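PDB 5HAB: ribonuclease J, which probably degrades RNA as an exoribonuclease of the beta-CASP group within the metallo-beta-lactamase family. Local coordinates for residues A43-E48 and E464-E469; E418-L423 and E446-S451; E440-A445 and L456-N461. The protein carries 1 engineered substitution. All blocks are in the same frame, centred on the assembly; numbering follows the deposited sequence.

Contact 1: A43-E48 and E464-E469; sequences AIRVNE and ELYIEE
In the seven-stranded mixed sheet, Arg45 of strand 41-46 reaches over strand 24-32, which lies between the two segments, to meet Glu464 and Tyr466 on edge strand 464-469. The spacing fits a next-but-one pairing: Arg45 CA and Tyr466 CA, the nearest in register, are 9.1 Å apart. Both strands run antiparallel to the one between them, whose Gly27 pairs with the Arg45 backbone, and therefore run the same way as each other. The arginine leaves its strand with CG anti to the backbone N (chi1 178°), then bends at chi3, which brings the guanidinium across the sheet surface. There it grips one carboxylate oxygen side-on. Arg45 NE lies 2.9 Å from Glu464 OE2, with an N-H...O angle of 153°, and Arg45 NH2 adds a second bond to Glu464 OE2 at 3.0 Å. The oxygen sits in the guanidinium plane, but the carboxylate is turned 54° against it; NE arrives nearly along the C-O axis, and NH2 comes from the anti side, out of the carboxylate plane. Arg45 NH2 also approaches Tyr466 CD2 to 3.3 Å, with ring and guanidinium tilted against each other. Glu464 CG rests 3.5 Å above one face of the Tyr466 ring, near its rim, so the aliphatic part of the glutamate lies on the tyrosine. The remaining nitrogen turns to other partners: Arg45 NH1 donates to Asn47 O at 3.0 Å, and it also forms a salt bridge with Glu25 of strand 24-32. With all three nitrogens engaged, rotation of the guanidinium is restricted. The arrangement is a charged cross-strand bridge on a beta-sheet face, and it joins the C-terminal strand to the N-terminal sheet of the metallo-beta-lactamase fold.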
loop_
_atom_site.group_PDB
_atom_site.type_symbol
_atom_site.label_atom_id
_atom_site.label_comp_id
_atom_site.label_asym_id
_atom_site.label_seq_id
_atom_site.Cartn_x
_atom_site.Cartn_y
_atom_site.Cartn_z
ATOM N N ALA B 43 -23.590 -9.758 -24.908
ATOM C CA ALA B 43 -24.606 -10.111 -25.892
ATOM C C ALA B 43 -25.931 -10.379 -25.196
ATOM O O ALA B 43 -25.999 -11.176 -24.267
ATOM C CB ALA B 43 -24.168 -11.325 -26.717
ATOM N N ILE B 44 -26.975 -9.683 -25.630
ATOM C CA ILE B 44 -28.311 -9.858 -25.080
ATOM C C ILE B 44 -29.155 -10.642 -26.076
ATOM O O ILE B 44 -29.455 -10.156 -27.160
ATOM C CB ILE B 44 -28.978 -8.506 -24.761
ATOM C CG1 ILE B 44 -28.081 -7.639 -23.871
ATOM C CG2 ILE B 44 -30.349 -8.721 -24.124
ATOM C CD1 ILE B 44 -27.735 -8.276 -22.545
ATOM N N ARG B 45 -29.559 -11.846 -25.699
ATOM C CA ARG B 45 -30.374 -12.688 -26.559
ATOM C C ARG B 45 -31.834 -12.581 -26.138
ATOM O O ARG B 45 -32.162 -12.774 -24.977
ATOM C CB ARG B 45 -29.906 -14.148 -26.488
ATOM C CG ARG B 45 -30.724 -15.120 -27.329
ATOM C CD ARG B 45 -30.146 -16.534 -27.285
ATOM N NE ARG B 45 -30.078 -17.054 -25.922
ATOM C CZ ARG B 45 -31.129 -17.471 -25.220
ATOM N NH1 ARG B 45 -32.344 -17.438 -25.751
ATOM N NH2 ARG B 45 -30.965 -17.924 -23.983
ATOM N N VAL B 46 -32.702 -12.220 -27.071
ATOM C CA VAL B 46 -34.135 -12.307 -26.846
ATOM C C VAL B 46 -34.685 -13.396 -27.765
ATOM O O VAL B 46 -34.763 -13.220 -28.989
ATOM C CB VAL B 46 -34.831 -10.967 -27.072
ATOM C CG1 VAL B 46 -36.252 -11.016 -26.525
ATOM C CG2 VAL B 46 -34.038 -9.845 -26.415
ATOM N N ASN B 47 -35.014 -14.534 -27.162
ATOM C CA ASN B 47 -35.441 -15.728 -27.884
ATOM C C ASN B 47 -34.353 -16.190 -28.857
ATOM O O ASN B 47 -33.453 -16.934 -28.467
ATOM C CB ASN B 47 -36.768 -15.458 -28.594
ATOM C CG ASN B 47 -37.887 -15.159 -27.611
ATOM O OD1 ASN B 47 -37.937 -15.732 -26.522
ATOM N ND2 ASN B 47 -38.769 -14.239 -27.973
ATOM N N GLU B 48 -34.421 -15.766 -30.115
ATOM C CA GLU B 48 -33.399 -16.172 -31.082
ATOM C C GLU B 48 -32.790 -14.980 -31.816
ATOM O O GLU B 48 -32.048 -15.155 -32.781
ATOM C CB GLU B 48 -33.967 -17.168 -32.096
ATOM C CG GLU B 48 -34.535 -18.434 -31.470
ATOM C CD GLU B 48 -34.762 -19.542 -32.486
ATOM O OE1 GLU B 48 -34.638 -20.727 -32.110
ATOM O OE2 GLU B 48 -35.076 -19.228 -33.655
ATOM N N GLU B 464 -23.141 -17.844 -20.259
ATOM C CA GLU B 464 -24.486 -17.361 -20.554
ATOM C C GLU B 464 -25.464 -17.595 -19.401
ATOM O O GLU B 464 -25.607 -18.710 -18.901
ATOM C CB GLU B 464 -25.021 -18.018 -21.831
ATOM C CG GLU B 464 -26.499 -17.730 -22.117
ATOM C CD GLU B 464 -26.892 -18.029 -23.562
ATOM O OE1 GLU B 464 -26.130 -18.735 -24.262
ATOM O OE2 GLU B 464 -27.971 -17.567 -23.993
ATOM N N LEU B 465 -26.108 -16.524 -18.960
ATOM C CA LEU B 465 -27.168 -16.616 -17.973
ATOM C C LEU B 465 -28.483 -16.736 -18.729
ATOM O O LEU B 465 -28.799 -15.890 -19.566
ATOM C CB LEU B 465 -27.181 -15.389 -17.065
ATOM C CG LEU B 465 -28.352 -15.273 -16.094
ATOM C CD1 LEU B 465 -28.209 -16.273 -14.956
ATOM C CD2 LEU B 465 -28.468 -13.849 -15.566
ATOM N N TYR B 466 -29.239 -17.792 -18.455
ATOM C CA TYR B 466 -30.535 -17.968 -19.099
ATOM C C TYR B 466 -31.623 -17.522 -18.139
ATOM O O TYR B 466 -31.659 -17.976 -17.005
ATOM C CB TYR B 466 -30.758 -19.427 -19.492
ATOM C CG TYR B 466 -29.761 -19.993 -20.481
ATOM C CD1 TYR B 466 -28.481 -20.345 -20.068
ATOM C CD2 TYR B 466 -30.098 -20.198 -21.815
ATOM C CE1 TYR B 466 -27.560 -20.878 -20.948
ATOM C CE2 TYR B 466 -29.175 -20.735 -22.711
ATOM C CZ TYR B 466 -27.907 -21.071 -22.266
ATOM O OH TYR B 466 -26.974 -21.602 -23.130
ATOM N N ILE B 467 -32.505 -16.639 -18.589
ATOM C CA ILE B 467 -33.645 -16.201 -17.795
ATOM C C ILE B 467 -34.944 -16.486 -18.539
ATOM O O ILE B 467 -35.128 -16.015 -19.653
ATOM C CB ILE B 467 -33.552 -14.711 -17.452
ATOM C CG1 ILE B 467 -32.262 -14.415 -16.688
ATOM C CG2 ILE B 467 -34.769 -14.278 -16.638
ATOM C CD1 ILE B 467 -32.051 -12.944 -16.439
ATOM N N GLU B 468 -35.844 -17.252 -17.935
ATOM C CA GLU B 468 -37.148 -17.478 -18.542
ATOM C C GLU B 468 -38.180 -16.578 -17.881
ATOM O O GLU B 468 -38.601 -16.852 -16.760
ATOM C CB GLU B 468 -37.583 -18.936 -18.397
ATOM C CG GLU B 468 -36.527 -19.888 -17.852
ATOM C CD GLU B 468 -35.676 -20.494 -18.947
ATOM O OE1 GLU B 468 -36.136 -20.519 -20.108
ATOM O OE2 GLU B 468 -34.573 -20.995 -18.641
ATOM N N GLU B 469 -38.581 -15.498 -18.547
ATOM C CA GLU B 469 -39.606 -14.637 -17.960
ATOM C C GLU B 469 -41.033 -15.029 -18.333
ATOM O O GLU B 469 -41.359 -15.206 -19.513
ATOM C CB GLU B 469 -39.370 -13.184 -18.375
ATOM C CG GLU B 469 -38.245 -12.503 -17.628
ATOM C CD GLU B 469 -38.625 -12.108 -16.213
ATOM O OE1 GLU B 469 -39.605 -11.352 -16.042
ATOM O OE2 GLU B 469 -37.939 -12.555 -15.272
#

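Contact 2: E418-L423 and E446-S451; sequences ELLRML and EDAGYS
Leu420 carries this apolar contact, laying one branch against Ala448 and its branch point against the ring of Tyr450. Leu420 CD2 meets Ala448 CB at 3.8 Å, and the same methyl, Leu420 CD2, lies 4.0 Å from Tyr450 CE1. Leu420 CG approaches Tyr450 CE1 to 3.8 Å. The leucine and the tyrosine pass alongside each other in opposite directions. Leu420 has a chi1 of -136°, away from a staggered position, an unusual rotamer whose cause is uncertain. The Tyr450 hydroxyl reaches Pro425, whose carbonyl O accepts its hydrogen bond; this fixes the far end of the ring. The backbone that presents Ala448 and Tyr450 is the C-terminal end of helix 435-447, closed by a Schellman motif. Gly449 takes a phi of 104°, Gly449 N bonds to Glu446 O at 3.0 Å, and Tyr450 N probably bonds to Ala445 O at the same distance. The chain turns sharply there and sends the tyrosine back toward helix 413-423. Beyond the pair, Leu420 also packs on Tyr441 and Met444 of helix 435-447 and on Leu225 of strand 222-228, while Met422, two residues on, faces helix 211-220 and Glu256 of the second subunit.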
loop_
_atom_site.group_PDB
_atom_site.type_symbol
_atom_site.label_atom_id
_atom_site.label_comp_id
_atom_site.label_asym_id
_atom_site.label_seq_id
_atom_site.Cartn_x
_atom_site.Cartn_y
_atom_site.Cartn_z
ATOM N N GLU B 418 -28.328 3.920 -5.539
ATOM C CA GLU B 418 -29.488 4.658 -6.019
ATOM C C GLU B 418 -29.975 4.151 -7.381
ATOM O O GLU B 418 -31.181 4.108 -7.635
ATOM C CB GLU B 418 -29.170 6.152 -6.074
ATOM C CG GLU B 418 -28.884 6.734 -4.690
ATOM C CD GLU B 418 -29.044 8.240 -4.631
ATOM O OE1 GLU B 418 -28.934 8.801 -3.518
ATOM O OE2 GLU B 418 -29.287 8.862 -5.689
ATOM N N LEU B 419 -29.048 3.760 -8.250
ATOM C CA LEU B 419 -29.430 3.162 -9.532
ATOM C C LEU B 419 -30.267 1.908 -9.289
ATOM O O LEU B 419 -31.302 1.689 -9.927
ATOM C CB LEU B 419 -28.197 2.819 -10.370
ATOM C CG LEU B 419 -28.474 2.098 -11.696
ATOM C CD1 LEU B 419 -29.295 2.973 -12.624
ATOM C CD2 LEU B 419 -27.184 1.678 -12.374
ATOM N N LEU B 420 -29.804 1.092 -8.350
ATOM C CA LEU B 420 -30.479 -0.140 -7.987
ATOM C C LEU B 420 -31.868 0.166 -7.431
ATOM O O LEU B 420 -32.824 -0.561 -7.697
ATOM C CB LEU B 420 -29.641 -0.911 -6.967
ATOM C CG LEU B 420 -29.492 -2.416 -7.156
ATOM C CD1 LEU B 420 -29.228 -2.729 -8.615
ATOM C CD2 LEU B 420 -28.345 -2.921 -6.303
ATOM N N ARG B 421 -31.988 1.259 -6.681
ATOM C CA ARG B 421 -33.284 1.608 -6.102
ATOM C C ARG B 421 -34.244 2.184 -7.141
ATOM O O ARG B 421 -35.461 2.073 -6.998
ATOM C CB ARG B 421 -33.116 2.611 -4.959
ATOM C CG ARG B 421 -32.530 2.029 -3.680
ATOM C CD ARG B 421 -32.741 2.961 -2.482
ATOM N NE ARG B 421 -33.936 3.795 -2.609
ATOM C CZ ARG B 421 -33.917 5.083 -2.939
ATOM N NH1 ARG B 421 -32.760 5.688 -3.178
ATOM N NH2 ARG B 421 -35.051 5.764 -3.033
ATOM N N MET B 422 -33.699 2.763 -8.204
ATOM C CA MET B 422 -34.537 3.340 -9.246
ATOM C C MET B 422 -35.016 2.296 -10.257
ATOM O O MET B 422 -36.207 2.215 -10.558
ATOM C CB MET B 422 -33.781 4.462 -9.962
ATOM C CG MET B 422 -33.653 5.732 -9.132
ATOM S SD MET B 422 -32.895 7.101 -10.030
ATOM C CE MET B 422 -31.210 6.511 -10.187
ATOM N N LEU B 423 -34.094 1.492 -10.773
ATOM C CA LEU B 423 -34.443 0.526 -11.808
ATOM C C LEU B 423 -35.159 -0.694 -11.242
ATOM O O LEU B 423 -35.864 -1.393 -11.970
ATOM C CB LEU B 423 -33.193 0.088 -12.571
ATOM C CG LEU B 423 -32.657 1.099 -13.584
ATOM C CD1 LEU B 423 -31.406 0.565 -14.270
ATOM C CD2 LEU B 423 -33.738 1.431 -14.604
ATOM N N GLU B 446 -26.068 -7.163 -2.215
ATOM C CA GLU B 446 -26.629 -7.929 -1.106
ATOM C C GLU B 446 -27.192 -6.987 -0.051
ATOM O O GLU B 446 -28.274 -7.237 0.486
ATOM C CB GLU B 446 -25.582 -8.858 -0.484
ATOM C CG GLU B 446 -25.181 -10.027 -1.374
ATOM C CD GLU B 446 -24.056 -10.856 -0.778
ATOM O OE1 GLU B 446 -23.994 -12.070 -1.056
ATOM O OE2 GLU B 446 -23.221 -10.291 -0.044
ATOM N N ASP B 447 -26.486 -5.893 0.235
ATOM C CA ASP B 447 -27.053 -4.894 1.150
ATOM C C ASP B 447 -28.380 -4.345 0.614
ATOM O O ASP B 447 -29.256 -3.974 1.386
ATOM C CB ASP B 447 -26.080 -3.740 1.392
ATOM C CG ASP B 447 -24.899 -4.142 2.247
ATOM O OD1 ASP B 447 -24.952 -5.227 2.863
ATOM O OD2 ASP B 447 -23.918 -3.367 2.299
ATOM N N ALA B 448 -28.534 -4.318 -0.707
ATOM C CA ALA B 448 -29.737 -3.767 -1.322
ATOM C C ALA B 448 -30.852 -4.809 -1.406
ATOM O O ALA B 448 -31.914 -4.539 -1.960
ATOM C CB ALA B 448 -29.427 -3.218 -2.711
ATOM N N GLY B 449 -30.605 -6.003 -0.877
ATOM C CA GLY B 449 -31.624 -7.041 -0.863
ATOM C C GLY B 449 -31.467 -8.169 -1.872
ATOM O O GLY B 449 -32.258 -9.109 -1.870
ATOM N N TYR B 450 -30.457 -8.095 -2.735
ATOM C CA TYR B 450 -30.257 -9.145 -3.738
ATOM C C TYR B 450 -29.496 -10.338 -3.171
ATOM O O TYR B 450 -28.802 -10.225 -2.161
ATOM C CB TYR B 450 -29.550 -8.572 -4.968
ATOM C CG TYR B 450 -30.445 -7.616 -5.719
ATOM C CD1 TYR B 450 -30.585 -6.293 -5.312
ATOM C CD2 TYR B 450 -31.185 -8.047 -6.807
ATOM C CE1 TYR B 450 -31.425 -5.423 -5.986
ATOM C CE2 TYR B 450 -32.025 -7.188 -7.484
ATOM C CZ TYR B 450 -32.144 -5.880 -7.071
ATOM O OH TYR B 450 -32.980 -5.027 -7.756
ATOM N N SER B 451 -29.675 -11.494 -3.801
ATOM C CA SER B 451 -29.085 -12.737 -3.318
ATOM C C SER B 451 -28.282 -13.445 -4.415
ATOM O O SER B 451 -28.800 -13.676 -5.510
ATOM C CB SER B 451 -30.193 -13.647 -2.776
ATOM O OG SER B 451 -29.702 -14.943 -2.484
#

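Contact 3: E440-A445 and L456-N461; sequences EYIQMA and LHLLRN. With SO4 (sulfate ion), chain M.
Leu456 points its two methyls into the flank of helix 435-447, crossing Ile442 obliquely. Its CG stands anti to the backbone N (chi1 169°), which carries both methyls to the helix. Leu456 CD2 rests 3.8 Å from Ile442 CG2, and Leu456 CD1 lies 3.9 Å from Ala445 CB, about one helical turn further on. Tyr441 presents its ring edge to Leu456 CD1, while Met444 CE, three residues along the same helix, sits over one face of that ring, toward its rim. Leu456 lies within the connection between helix 435-447 and strand 464-469 in the metallo-beta-lactamase part of the molecule; next to it, His457 forms a backbone bond with Val428 of strand 427-431. Leu458, two residues on, sets CD2 4.3 Å from Ile442 CD1, at a point where the third subunit packs its own Leu458 against this one and its Ile435 against Ile442. His457 turns away from the helix. Near the plane of its ring, His457 ND1 donates to O1 of a sulfate ion, probably from the crystallisation liquor; the modelled separation is very short, so its exact length is doubtful. On the other ring nitrogen, NE2, the partner is His427 ND1.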
loop_
_atom_site.group_PDB
_atom_site.type_symbol
_atom_site.label_atom_id
_atom_site.label_comp_id
_atom_site.label_asym_id
_atom_site.label_seq_id
_atom_site.Cartn_x
_atom_site.Cartn_y
_atom_site.Cartn_z
ATOM N N GLU B 440 -16.913 -6.674 -4.905
ATOM C CA GLU B 440 -17.339 -5.424 -4.265
ATOM C C GLU B 440 -18.815 -5.172 -4.577
ATOM O O GLU B 440 -19.653 -4.940 -3.667
ATOM C CB GLU B 440 -16.515 -4.231 -4.760
ATOM C CG GLU B 440 -15.009 -4.444 -4.822
ATOM C CD GLU B 440 -14.326 -4.278 -3.486
ATOM O OE1 GLU B 440 -14.995 -3.859 -2.517
ATOM O OE2 GLU B 440 -13.109 -4.554 -3.416
ATOM N N TYR B 441 -19.133 -5.246 -5.873
ATOM C CA TYR B 441 -20.493 -4.958 -6.309
ATOM C C TYR B 441 -21.479 -5.891 -5.619
ATOM O O TYR B 441 -22.544 -5.462 -5.182
ATOM C CB TYR B 441 -20.661 -5.081 -7.835
ATOM C CG TYR B 441 -22.042 -4.627 -8.243
ATOM C CD1 TYR B 441 -23.125 -5.504 -8.216
ATOM C CD2 TYR B 441 -22.278 -3.305 -8.587
ATOM C CE1 TYR B 441 -24.400 -5.076 -8.544
ATOM C CE2 TYR B 441 -23.545 -2.873 -8.937
ATOM C CZ TYR B 441 -24.602 -3.762 -8.906
ATOM O OH TYR B 441 -25.864 -3.331 -9.233
ATOM N N ILE B 442 -21.105 -7.163 -5.525
ATOM C CA ILE B 442 -21.948 -8.204 -4.954
ATOM C C ILE B 442 -22.292 -7.869 -3.514
ATOM O O ILE B 442 -23.443 -8.017 -3.100
ATOM C CB ILE B 442 -21.255 -9.582 -5.047
ATOM C CG1 ILE B 442 -21.342 -10.138 -6.471
ATOM C CG2 ILE B 442 -21.838 -10.564 -4.026
ATOM C CD1 ILE B 442 -20.423 -11.309 -6.718
ATOM N N GLN B 443 -21.302 -7.409 -2.750
ATOM C CA GLN B 443 -21.583 -7.063 -1.351
ATOM C C GLN B 443 -22.553 -5.878 -1.258
ATOM O O GLN B 443 -23.532 -5.905 -0.475
ATOM C CB GLN B 443 -20.284 -6.776 -0.596
ATOM C CG GLN B 443 -19.448 -8.042 -0.411
ATOM C CD GLN B 443 -18.152 -7.811 0.334
ATOM O OE1 GLN B 443 -17.338 -6.967 -0.046
ATOM N NE2 GLN B 443 -17.949 -8.573 1.405
ATOM N N MET B 444 -22.305 -4.855 -2.073
ATOM C CA MET B 444 -23.260 -3.744 -2.139
ATOM C C MET B 444 -24.692 -4.208 -2.488
ATOM O O MET B 444 -25.657 -3.814 -1.834
ATOM C CB MET B 444 -22.783 -2.699 -3.152
ATOM C CG MET B 444 -23.639 -1.440 -3.223
ATOM S SD MET B 444 -25.129 -1.601 -4.240
ATOM C CE MET B 444 -24.419 -2.074 -5.814
ATOM N N ALA B 445 -24.825 -5.051 -3.508
ATOM C CA ALA B 445 -26.137 -5.491 -3.975
ATOM C C ALA B 445 -26.837 -6.349 -2.931
ATOM O O ALA B 445 -28.059 -6.281 -2.781
ATOM C CB ALA B 445 -26.011 -6.256 -5.290
ATOM N N LEU B 456 -28.919 -12.217 -8.282
ATOM C CA LEU B 456 -27.648 -11.528 -8.456
ATOM C C LEU B 456 -26.672 -12.537 -9.033
ATOM O O LEU B 456 -26.517 -13.623 -8.479
ATOM C CB LEU B 456 -27.147 -10.970 -7.117
ATOM C CG LEU B 456 -25.713 -10.437 -7.032
ATOM C CD1 LEU B 456 -25.540 -9.147 -7.820
ATOM C CD2 LEU B 456 -25.292 -10.250 -5.585
ATOM N N HIS B 457 -26.030 -12.205 -10.150
ATOM C CA HIS B 457 -25.295 -13.226 -10.891
ATOM C C HIS B 457 -23.872 -12.842 -11.265
ATOM O O HIS B 457 -23.618 -11.798 -11.868
ATOM C CB HIS B 457 -26.088 -13.612 -12.138
ATOM C CG HIS B 457 -27.521 -13.914 -11.845
ATOM N ND1 HIS B 457 -27.954 -15.171 -11.478
ATOM C CD2 HIS B 457 -28.609 -13.111 -11.796
ATOM C CE1 HIS B 457 -29.253 -15.134 -11.244
ATOM N NE2 HIS B 457 -29.675 -13.896 -11.429
ATOM N N LEU B 458 -22.951 -13.726 -10.903
ATOM C CA LEU B 458 -21.540 -13.556 -11.193
ATOM C C LEU B 458 -21.168 -14.341 -12.447
ATOM O O LEU B 458 -21.112 -15.569 -12.424
ATOM C CB LEU B 458 -20.691 -14.015 -10.001
ATOM C CG LEU B 458 -19.175 -13.992 -10.183
ATOM C CD1 LEU B 458 -18.703 -12.617 -10.651
ATOM C CD2 LEU B 458 -18.468 -14.404 -8.904
ATOM N N LEU B 459 -20.967 -13.628 -13.549
ATOM C CA LEU B 459 -20.576 -14.248 -14.811
ATOM C C LEU B 459 -19.078 -14.120 -15.109
ATOM O O LEU B 459 -18.460 -13.090 -14.825
ATOM C CB LEU B 459 -21.376 -13.635 -15.964
ATOM C CG LEU B 459 -22.895 -13.786 -15.926
ATOM C CD1 LEU B 459 -23.498 -13.323 -17.241
ATOM C CD2 LEU B 459 -23.266 -15.237 -15.643
ATOM N N ARG B 460 -18.518 -15.165 -15.712
ATOM C CA ARG B 460 -17.164 -15.142 -16.260
ATOM C C ARG B 460 -17.257 -15.024 -17.787
ATOM O O ARG B 460 -18.292 -15.359 -18.361
ATOM C CB ARG B 460 -16.398 -16.410 -15.860
ATOM C CG ARG B 460 -16.409 -16.711 -14.363
ATOM C CD ARG B 460 -15.564 -15.712 -13.597
ATOM N NE ARG B 460 -14.144 -16.049 -13.644
ATOM C CZ ARG B 460 -13.162 -15.155 -13.595
ATOM N NH1 ARG B 460 -13.443 -13.857 -13.532
ATOM N NH2 ARG B 460 -11.898 -15.556 -13.633
ATOM N N ASN B 461 -16.190 -14.563 -18.441
ATOM C CA ASN B 461 -16.161 -14.505 -19.908
ATOM C C ASN B 461 -16.567 -15.850 -20.511
ATOM O O ASN B 461 -16.057 -16.897 -20.110
ATOM C CB ASN B 461 -14.768 -14.124 -20.439
ATOM C CG ASN B 461 -14.378 -12.680 -20.141
ATOM O OD1 ASN B 461 -15.225 -11.799 -20.000
ATOM N ND2 ASN B 461 -13.078 -12.432 -20.071
HETATM S S SO4 M . -26.466 -18.690 -11.068
HETATM O O1 SO4 M . -26.747 -17.267 -10.919
HETATM O O2 SO4 M . -27.402 -19.455 -10.249
HETATM O O3 SO4 M . -25.097 -18.964 -10.635
HETATM O O4 SO4 M . -26.619 -19.073 -12.470
#

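In the fold
From the N terminus, the chain passes first through 43-48, and contact 1 is completed only after a further 415 residues, by strand 464-469, so it closes a loop holding most of the chain. Contacts 2 and 3 both lie within that loop. Their segments alternate in the order 418-423, 440-445, 446-451 and 456-461, so the two cross, with helix 435-447 shared. Contact 2 ties the helix's C-terminal end to helix 413-423, and contact 3 folds the following connection back along its side. That connection leads into strand 464-469, where Leu465 packs on His457 and Leu459, linking contact 3 to contact 1; contacts 1 and 2 do not touch.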